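PDB 5HSX: putative alpha-ketoglutarate-dependent taurine dioxygenase from Burkholderia xenovorans, which probably acts as an iron-dependent dioxygenase that uses 2-oxoglutarate as co-substrate. Local coordinates for residues G80-G85 against Y289-V294; P132-I137 against F265-A270. All coordinates share one frame; numbering follows the deposited sequence.

Contact 1 of 2, residues G80-G85 against Y289-V294; sequences GELTLG and YRTTLV
Thr83 and Thr292 hold the tight part of this contact. Thr83 N donates to Thr292 O at 2.9 Å, in a nearly straight bond (172°). The side chains cross obliquely, and the two hydroxyls, Thr83 OG1 and Thr292 OG1, form a hydrogen bond of 2.9 Å in which either may be the donor. Each OG1 stands between its own backbone N and carbonyl carbon (chi1 69° in Thr83, 83° in Thr292). Thr83 OG1 also bonds Tyr99 OH, on the strand 99-101. A water joins Thr292 N to Thr83 O.

A second backbone bond runs from Val294 N to Glu81 O, 2.8 Å long. Together they make a single beta bridge between Leu82 and Leu293. Beside it, Leu82 CD1 packs on Thr291 CB at 3.6 Å and on Leu293 CD2 at 4.0 Å. The hydroxyl of Thr291 bonds Ser76 OG of helix 69-77.

The other side is looser. Val294 and Glu81 are exposed, and the carboxylate of Glu81 leads away from the strand. Val294 CG2 still touches Thr83 CG2 at 3.7 Å. Here a second water bridges the backbone, accepting from Glu81 N at 3.0 Å and donating to Val294 O.

An irregular loop, following helix 69-77, thus joins the C-terminal part of core strand 287-293 by an isolated bridge. Two direct backbone bonds, two water bridges and a hydroxyl pair span the join. The chemistry implies a division of work: directed bonds fix the register, while the side chains of Leu82, Leu293 and Val294 fill in beside them.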
ATOM      1  N   GLY B  80     -17.728 -17.932 -15.584  1.00 28.20           N
ATOM      2  CA  GLY B  80     -18.512 -18.582 -14.554  1.00 30.81           C
ATOM      3  C   GLY B  80     -19.957 -18.127 -14.593  1.00 28.82           C
ATOM      4  O   GLY B  80     -20.397 -17.479 -15.543  1.00 30.65           O
ATOM      5  N   GLU B  81     -20.686 -18.508 -13.543  1.00 27.03           N
ATOM      6  CA  GLU B  81     -22.088 -18.134 -13.379  1.00 31.10           C
ATOM      7  C   GLU B  81     -22.176 -16.823 -12.609  1.00 25.49           C
ATOM      8  O   GLU B  81     -21.542 -16.669 -11.561  1.00 25.64           O
ATOM      9  CB  GLU B  81     -22.863 -19.217 -12.626  1.00 30.28           C
ATOM     10  CG  GLU B  81     -23.217 -20.425 -13.433  1.00 41.88           C
ATOM     11  CD  GLU B  81     -24.232 -20.090 -14.495  1.00 42.12           C
ATOM     12  OE1 GLU B  81     -23.818 -19.856 -15.648  1.00 41.49           O
ATOM     13  OE2 GLU B  81     -25.435 -20.029 -14.164  1.00 35.67           O
ATOM     14  N   LEU B  82     -22.981 -15.892 -13.115  1.00 27.17           N
ATOM     15  CA  LEU B  82     -23.130 -14.599 -12.457  1.00 25.04           C
ATOM     16  C   LEU B  82     -24.033 -14.721 -11.236  1.00 24.69           C
ATOM     17  O   LEU B  82     -25.063 -15.396 -11.278  1.00 29.48           O
ATOM     18  CB  LEU B  82     -23.726 -13.576 -13.429  1.00 28.34           C
ATOM     19  CG  LEU B  82     -22.876 -12.882 -14.500  1.00 34.55           C
ATOM     20  CD1 LEU B  82     -21.827 -12.038 -13.846  1.00 37.41           C
ATOM     21  CD2 LEU B  82     -22.239 -13.859 -15.476  1.00 35.78           C
ATOM     22  N   THR B  83     -23.664 -14.043 -10.149  1.00 23.95           N
ATOM     23  CA  THR B  83     -24.604 -13.898  -9.047  1.00 25.51           C
ATOM     24  C   THR B  83     -25.719 -12.940  -9.452  1.00 27.61           C
ATOM     25  O   THR B  83     -25.529 -12.044 -10.277  1.00 26.78           O
ATOM     26  CB  THR B  83     -23.901 -13.393  -7.778  1.00 31.81           C
ATOM     27  OG1 THR B  83     -23.495 -12.034  -7.961  1.00 35.43           O
ATOM     28  CG2 THR B  83     -22.674 -14.238  -7.481  1.00 28.10           C
ATOM     29  N   LEU B  84     -26.903 -13.160  -8.888  1.00 31.41           N
ATOM     30  CA  LEU B  84     -28.084 -12.354  -9.166  1.00 32.85           C
ATOM     31  C   LEU B  84     -28.430 -11.568  -7.911  1.00 53.80           C
ATOM     32  O   LEU B  84     -28.574 -12.149  -6.829  1.00 62.04           O
ATOM     33  CB  LEU B  84     -29.249 -13.237  -9.616  1.00 35.84           C
ATOM     34  CG  LEU B  84     -28.884 -14.046 -10.861  1.00 32.59           C
ATOM     35  CD1 LEU B  84     -29.965 -15.052 -11.187  1.00 33.40           C
ATOM     36  CD2 LEU B  84     -28.642 -13.129 -12.048  1.00 36.73           C
ATOM     37  N   GLY B  85     -28.578 -10.255  -8.068  1.00 53.51           N
ATOM     38  CA  GLY B  85     -28.331  -9.305  -6.996  1.00 50.20           C
ATOM     39  C   GLY B  85     -29.388  -9.175  -5.922  1.00 48.96           C
ATOM     40  O   GLY B  85     -30.148 -10.106  -5.631  1.00 49.40           O
ATOM     41  N   TYR B 289     -19.014  -0.342 -11.467  1.00 25.96           N
ATOM     42  CA  TYR B 289     -20.005  -1.410 -11.506  1.00 26.63           C
ATOM     43  C   TYR B 289     -19.290  -2.737 -11.353  1.00 24.81           C
ATOM     44  O   TYR B 289     -18.183  -2.913 -11.871  1.00 24.88           O
ATOM     45  CB  TYR B 289     -20.818  -1.392 -12.807  1.00 25.98           C
ATOM     46  CG  TYR B 289     -21.629  -0.137 -12.958  1.00 29.18           C
ATOM     47  CD1 TYR B 289     -22.866  -0.003 -12.331  1.00 30.39           C
ATOM     48  CD2 TYR B 289     -21.150   0.929 -13.707  1.00 32.39           C
ATOM     49  CE1 TYR B 289     -23.611   1.174 -12.459  1.00 30.88           C
ATOM     50  CE2 TYR B 289     -21.883   2.095 -13.843  1.00 32.15           C
ATOM     51  CZ  TYR B 289     -23.109   2.209 -13.219  1.00 31.17           C
ATOM     52  OH  TYR B 289     -23.823   3.372 -13.361  1.00 33.62           O
ATOM     53  N   ARG B 290     -19.921  -3.662 -10.628  1.00 23.41           N
ATOM     54  CA  ARG B 290     -19.307  -4.932 -10.286  1.00 22.26           C
ATOM     55  C   ARG B 290     -20.239  -6.074 -10.662  1.00 23.64           C
ATOM     56  O   ARG B 290     -21.460  -5.978 -10.504  1.00 24.05           O
ATOM     57  CB  ARG B 290     -18.963  -5.023  -8.783  1.00 24.80           C
ATOM     58  CG  ARG B 290     -18.454  -6.404  -8.372  1.00 27.38           C
ATOM     59  CD  ARG B 290     -17.929  -6.511  -6.944  1.00 32.67           C
ATOM     60  NE  ARG B 290     -18.701  -5.772  -5.955  1.00 36.38           N
ATOM     61  CZ  ARG B 290     -19.849  -6.174  -5.416  1.00 37.60           C
ATOM     62  NH1 ARG B 290     -20.405  -7.318  -5.779  1.00 43.08           N
ATOM     63  NH2 ARG B 290     -20.453  -5.420  -4.510  1.00 39.47           N
ATOM     64  N   THR B 291     -19.655  -7.137 -11.186  1.00 22.61           N
ATOM     65  CA  THR B 291     -20.316  -8.430 -11.277  1.00 21.83           C
ATOM     66  C   THR B 291     -19.515  -9.406 -10.430  1.00 23.34           C
ATOM     67  O   THR B 291     -18.324  -9.191 -10.176  1.00 21.69           O
ATOM     68  CB  THR B 291     -20.385  -8.926 -12.721  1.00 24.26           C
ATOM     69  OG1 THR B 291     -19.055  -9.011 -13.250  1.00 24.63           O
ATOM     70  CG2 THR B 291     -21.216  -7.974 -13.586  1.00 27.12           C
ATOM     71  N   THR B 292     -20.161 -10.470  -9.954  1.00 23.10           N
ATOM     72  CA  THR B 292     -19.402 -11.486  -9.239  1.00 23.80           C
ATOM     73  C   THR B 292     -19.868 -12.864  -9.687  1.00 23.36           C
ATOM     74  O   THR B 292     -20.989 -13.042 -10.176  1.00 22.64           O
ATOM     75  CB  THR B 292     -19.476 -11.347  -7.693  1.00 31.04           C
ATOM     76  OG1 THR B 292     -20.659 -11.949  -7.181  1.00 34.12           O
ATOM     77  CG2 THR B 292     -19.453  -9.881  -7.249  1.00 20.40           C
ATOM     78  N   LEU B 293     -18.969 -13.825  -9.551  1.00 20.67           N
ATOM     79  CA  LEU B 293     -19.168 -15.174 -10.053  1.00 22.56           C
ATOM     80  C   LEU B 293     -19.406 -16.126  -8.890  1.00 26.25           C
ATOM     81  O   LEU B 293     -18.673 -16.090  -7.895  1.00 22.70           O
ATOM     82  CB  LEU B 293     -17.960 -15.618 -10.879  1.00 24.20           C
ATOM     83  CG  LEU B 293     -17.592 -14.702 -12.054  1.00 27.81           C
ATOM     84  CD1 LEU B 293     -16.392 -15.260 -12.815  1.00 28.69           C
ATOM     85  CD2 LEU B 293     -18.778 -14.512 -12.993  1.00 26.53           C
ATOM     86  N   VAL B 294     -20.420 -16.986  -9.037  1.00 22.37           N
ATOM     87  CA  VAL B 294     -20.820 -17.920  -7.984  1.00 19.98           C
ATOM     88  C   VAL B 294     -19.689 -18.895  -7.683  1.00 22.36           C
ATOM     89  O   VAL B 294     -19.114 -19.502  -8.592  1.00 24.06           O
ATOM     90  CB  VAL B 294     -22.098 -18.664  -8.416  1.00 23.91           C
ATOM     91  CG1 VAL B 294     -22.506 -19.726  -7.389  1.00 28.61           C
ATOM     92  CG2 VAL B 294     -23.241 -17.668  -8.667  1.00 24.39           C
TER
HETATM   93  O   HOH W   1     -18.869 -19.323 -11.330  1.00 26.39           O
HETATM   94  O   HOH W   2     -22.991 -10.602 -10.636  1.00 22.83           O

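Contact 2 of 2, residues P132-I137 against F265-A270; sequences PPWASI and FWDNRA
Strands 135-137 and 265-267 run antiparallel, with axes 5.0 Å apart at 171°; Ser136 and Trp266 are the hydrogen-bonded pair, flanked by the non-hydrogen-bonded pairs Ala135-Asp267 and Ile137-Phe265. Ser136 CB lies over the Trp266 six-membered ring, 3.8 Å from its centroid, in a CH-pi contact. Ser136 OG accepts from Asn268 ND2 at 3.1 Å, nearly in the amide plane.

On the other face, Ile137 and Phe265 lie side by side. Ile137 CG1 sits over the Phe265 ring, 3.4 Å from Phe265 CD1. Ala135 CB meets the edge of the same ring.

Beyond the strand, Asn268 N donates to Trp134 O at 2.8 Å. Asp267 begins a type I turn. Its CG is anti to the backbone N (chi1 -176°), and its OD1 accepts from Arg269 N, closing an Asx turn. Arg269 also grips the carboxylate side-on. Arg269 NE meets Asp267 OD1 at 2.9 Å in a salt bridge, and NH2 reaches OD2. Trp134 CE3 lies over one guanidinium face, 3.2 Å from Arg269 NH2, with the indole turned 43° to it. His210 NE2 bonds Asp267 OD2, and Glu212 makes a salt bridge with Arg269.

The buried pair belongs to the major sheet of the double-stranded beta-helix (jelly-roll) expected for this cupin-clan family. Strand 287-293 borders 135-140, and strand 59-62 borders 263-267. Helix 44-57 packs on Trp134, Phe265, Asp267 and Arg269, and helix 69-77 on Ile137. On the face of Ser136 and Trp266, the indole meets Trp152 and His273 of the four-stranded sheet; His273 is a ligand of the bound sodium ion.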
ATOM      1  N   PRO B 132     -18.896 -18.373  -0.708  1.00 19.08           N
ATOM      2  CA  PRO B 132     -18.526 -17.030  -1.158  1.00 22.57           C
ATOM      3  C   PRO B 132     -18.253 -17.016  -2.647  1.00 22.90           C
ATOM      4  O   PRO B 132     -17.828 -18.034  -3.229  1.00 23.58           O
ATOM      5  CB  PRO B 132     -17.255 -16.723  -0.346  1.00 21.48           C
ATOM      6  CG  PRO B 132     -17.335 -17.657   0.852  1.00 22.93           C
ATOM      7  CD  PRO B 132     -17.942 -18.910   0.284  1.00 19.73           C
ATOM      8  N   PRO B 133     -18.478 -15.883  -3.316  1.00 22.11           N
ATOM      9  CA  PRO B 133     -18.202 -15.817  -4.758  1.00 20.47           C
ATOM     10  C   PRO B 133     -16.720 -16.041  -5.023  1.00 24.77           C
ATOM     11  O   PRO B 133     -15.861 -15.572  -4.274  1.00 26.02           O
ATOM     12  CB  PRO B 133     -18.633 -14.394  -5.143  1.00 24.33           C
ATOM     13  CG  PRO B 133     -18.555 -13.618  -3.860  1.00 28.91           C
ATOM     14  CD  PRO B 133     -18.982 -14.598  -2.795  1.00 21.53           C
ATOM     15  N   TRP B 134     -16.416 -16.787  -6.084  1.00 21.33           N
ATOM     16  CA  TRP B 134     -15.009 -17.080  -6.320  1.00 20.76           C
ATOM     17  C   TRP B 134     -14.266 -15.925  -6.979  1.00 23.18           C
ATOM     18  O   TRP B 134     -13.037 -15.861  -6.868  1.00 22.48           O
ATOM     19  CB  TRP B 134     -14.860 -18.367  -7.140  1.00 19.27           C
ATOM     20  CG  TRP B 134     -15.074 -18.264  -8.623  1.00 26.20           C
ATOM     21  CD1 TRP B 134     -16.234 -18.520  -9.316  1.00 25.74           C
ATOM     22  CD2 TRP B 134     -14.081 -17.951  -9.605  1.00 26.43           C
ATOM     23  NE1 TRP B 134     -16.018 -18.368 -10.671  1.00 24.99           N
ATOM     24  CE2 TRP B 134     -14.707 -18.014 -10.872  1.00 25.39           C
ATOM     25  CE3 TRP B 134     -12.717 -17.626  -9.538  1.00 25.00           C
ATOM     26  CZ2 TRP B 134     -14.019 -17.755 -12.058  1.00 24.38           C
ATOM     27  CZ3 TRP B 134     -12.038 -17.366 -10.719  1.00 27.95           C
ATOM     28  CH2 TRP B 134     -12.692 -17.428 -11.963  1.00 26.13           C
ATOM     29  N   ALA B 135     -14.970 -15.005  -7.640  1.00 21.67           N
ATOM     30  CA  ALA B 135     -14.298 -13.912  -8.330  1.00 21.69           C
ATOM     31  C   ALA B 135     -15.247 -12.737  -8.454  1.00 21.66           C
ATOM     32  O   ALA B 135     -16.471 -12.891  -8.398  1.00 24.99           O
ATOM     33  CB  ALA B 135     -13.822 -14.325  -9.729  1.00 23.87           C
ATOM     34  N   SER B 136     -14.666 -11.561  -8.660  1.00 19.10           N
ATOM     35  CA  SER B 136     -15.449 -10.379  -8.982  1.00 26.37           C
ATOM     36  C   SER B 136     -14.774  -9.636 -10.125  1.00 23.99           C
ATOM     37  O   SER B 136     -13.551  -9.694 -10.289  1.00 23.43           O
ATOM     38  CB  SER B 136     -15.605  -9.452  -7.765  1.00 35.51           C
ATOM     39  OG  SER B 136     -15.736 -10.195  -6.559  1.00 42.23           O
ATOM     40  N   ILE B 137     -15.585  -8.925 -10.904  1.00 22.17           N
ATOM     41  CA  ILE B 137     -15.115  -8.117 -12.021  1.00 23.29           C
ATOM     42  C   ILE B 137     -15.676  -6.717 -11.832  1.00 24.12           C
ATOM     43  O   ILE B 137     -16.891  -6.508 -11.951  1.00 24.67           O
ATOM     44  CB  ILE B 137     -15.539  -8.704 -13.374  1.00 21.32           C
ATOM     45  CG1 ILE B 137     -14.935 -10.099 -13.539  1.00 24.88           C
ATOM     46  CG2 ILE B 137     -15.123  -7.765 -14.515  1.00 23.95           C
ATOM     47  CD1 ILE B 137     -15.574 -10.918 -14.597  1.00 30.16           C
ATOM     48  N   PHE B 265     -10.158  -7.757 -12.105  1.00 18.62           N
ATOM     49  CA  PHE B 265     -10.727  -9.105 -12.111  1.00 20.58           C
ATOM     50  C   PHE B 265      -9.909  -9.898 -11.099  1.00 21.36           C
ATOM     51  O   PHE B 265      -8.723 -10.155 -11.334  1.00 20.75           O
ATOM     52  CB  PHE B 265     -10.622  -9.695 -13.525  1.00 21.99           C
ATOM     53  CG  PHE B 265     -11.273 -11.057 -13.736  1.00 20.24           C
ATOM     54  CD1 PHE B 265     -12.007 -11.703 -12.748  1.00 19.77           C
ATOM     55  CD2 PHE B 265     -11.143 -11.673 -14.972  1.00 22.31           C
ATOM     56  CE1 PHE B 265     -12.598 -12.939 -13.002  1.00 22.56           C
ATOM     57  CE2 PHE B 265     -11.725 -12.908 -15.230  1.00 25.07           C
ATOM     58  CZ  PHE B 265     -12.451 -13.545 -14.240  1.00 25.36           C
ATOM     59  N   TRP B 266     -10.496 -10.245  -9.951  1.00 18.79           N
ATOM     60  CA  TRP B 266      -9.698 -10.877  -8.907  1.00 19.40           C
ATOM     61  C   TRP B 266     -10.305 -12.190  -8.433  1.00 20.15           C
ATOM     62  O   TRP B 266     -11.518 -12.409  -8.509  1.00 19.56           O
ATOM     63  CB  TRP B 266      -9.474  -9.959  -7.697  1.00 19.06           C
ATOM     64  CG  TRP B 266     -10.680  -9.573  -6.885  1.00 20.95           C
ATOM     65  CD1 TRP B 266     -11.148 -10.200  -5.765  1.00 21.99           C
ATOM     66  CD2 TRP B 266     -11.510  -8.420  -7.077  1.00 19.14           C
ATOM     67  NE1 TRP B 266     -12.240  -9.524  -5.267  1.00 23.42           N
ATOM     68  CE2 TRP B 266     -12.480  -8.427  -6.051  1.00 22.99           C
ATOM     69  CE3 TRP B 266     -11.539  -7.395  -8.025  1.00 20.75           C
ATOM     70  CZ2 TRP B 266     -13.470  -7.441  -5.944  1.00 24.34           C
ATOM     71  CZ3 TRP B 266     -12.520  -6.408  -7.912  1.00 27.50           C
ATOM     72  CH2 TRP B 266     -13.477  -6.449  -6.884  1.00 27.72           C
ATOM     73  N   ASP B 267      -9.417 -13.053  -7.939  1.00 16.96           N
ATOM     74  CA  ASP B 267      -9.751 -14.394  -7.461  1.00 19.88           C
ATOM     75  C   ASP B 267      -9.935 -14.303  -5.948  1.00 18.83           C
ATOM     76  O   ASP B 267      -8.959 -14.237  -5.197  1.00 17.98           O
ATOM     77  CB  ASP B 267      -8.647 -15.382  -7.839  1.00 18.08           C
ATOM     78  CG  ASP B 267      -8.981 -16.820  -7.451  1.00 19.98           C
ATOM     79  OD1 ASP B 267      -9.945 -17.033  -6.683  1.00 22.45           O
ATOM     80  OD2 ASP B 267      -8.261 -17.734  -7.900  1.00 22.79           O
ATOM     81  N   ASN B 268     -11.196 -14.309  -5.503  1.00 20.17           N
ATOM     82  CA  ASN B 268     -11.528 -14.230  -4.082  1.00 23.22           C
ATOM     83  C   ASN B 268     -11.094 -15.452  -3.288  1.00 25.89           C
ATOM     84  O   ASN B 268     -11.131 -15.414  -2.055  1.00 25.44           O
ATOM     85  CB  ASN B 268     -13.030 -14.069  -3.898  1.00 25.02           C
ATOM     86  CG  ASN B 268     -13.506 -12.692  -4.207  1.00 32.83           C
ATOM     87  OD1 ASN B 268     -13.005 -11.707  -3.651  1.00 31.85           O
ATOM     88  ND2 ASN B 268     -14.493 -12.597  -5.095  1.00 32.03           N
ATOM     89  N   ARG B 269     -10.735 -16.546  -3.940  1.00 19.57           N
ATOM     90  CA  ARG B 269     -10.259 -17.683  -3.179  1.00 17.87           C
ATOM     91  C   ARG B 269      -8.820 -17.517  -2.722  1.00 20.19           C
ATOM     92  O   ARG B 269      -8.363 -18.297  -1.877  1.00 24.06           O
ATOM     93  CB  ARG B 269     -10.417 -18.952  -4.018  1.00 18.34           C
ATOM     94  CG  ARG B 269     -11.841 -19.091  -4.544  1.00 20.02           C
ATOM     95  CD  ARG B 269     -11.930 -20.085  -5.667  1.00 26.19           C
ATOM     96  NE  ARG B 269     -11.152 -19.650  -6.818  1.00 21.07           N
ATOM     97  CZ  ARG B 269     -11.157 -20.273  -7.995  1.00 25.30           C
ATOM     98  NH1 ARG B 269     -11.920 -21.345  -8.186  1.00 23.64           N
ATOM     99  NH2 ARG B 269     -10.402 -19.815  -8.983  1.00 26.76           N
ATOM    100  N   ALA B 270      -8.106 -16.510  -3.241  1.00 21.35           N
ATOM    101  CA  ALA B 270      -6.694 -16.321  -2.947  1.00 17.69           C
ATOM    102  C   ALA B 270      -6.345 -14.892  -2.556  1.00 19.41           C
ATOM    103  O   ALA B 270      -5.155 -14.578  -2.445  1.00 18.76           O
ATOM    104  CB  ALA B 270      -5.835 -16.734  -4.149  1.00 19.57           C
TER

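Contacts 1 and 2 have centres about 10 Å apart. Both reach the large mixed sheet, contact 1 through strand 287-293, contact 2 through 135-140 and 263-267. Along the chain the order is 80-85, 132-137, 265-270, 289-294. Strand 135-140 lies between the other two and joins the contacts: Thr291 O to Ile137 N (2.8 Å) and Leu293 N to Ala135 O (2.9 Å) are probable hydrogen bonds. The sodium ion, held by His123, Asp125, His273 and Asn323, is about 5 Å from the Trp266 side chain and about 8 Å from that of Thr292. Contact 2 lies beside this site, where sodium probably stands in for iron; contact 1 lies further out and ties the loop after helix 69-77 to the same sheet.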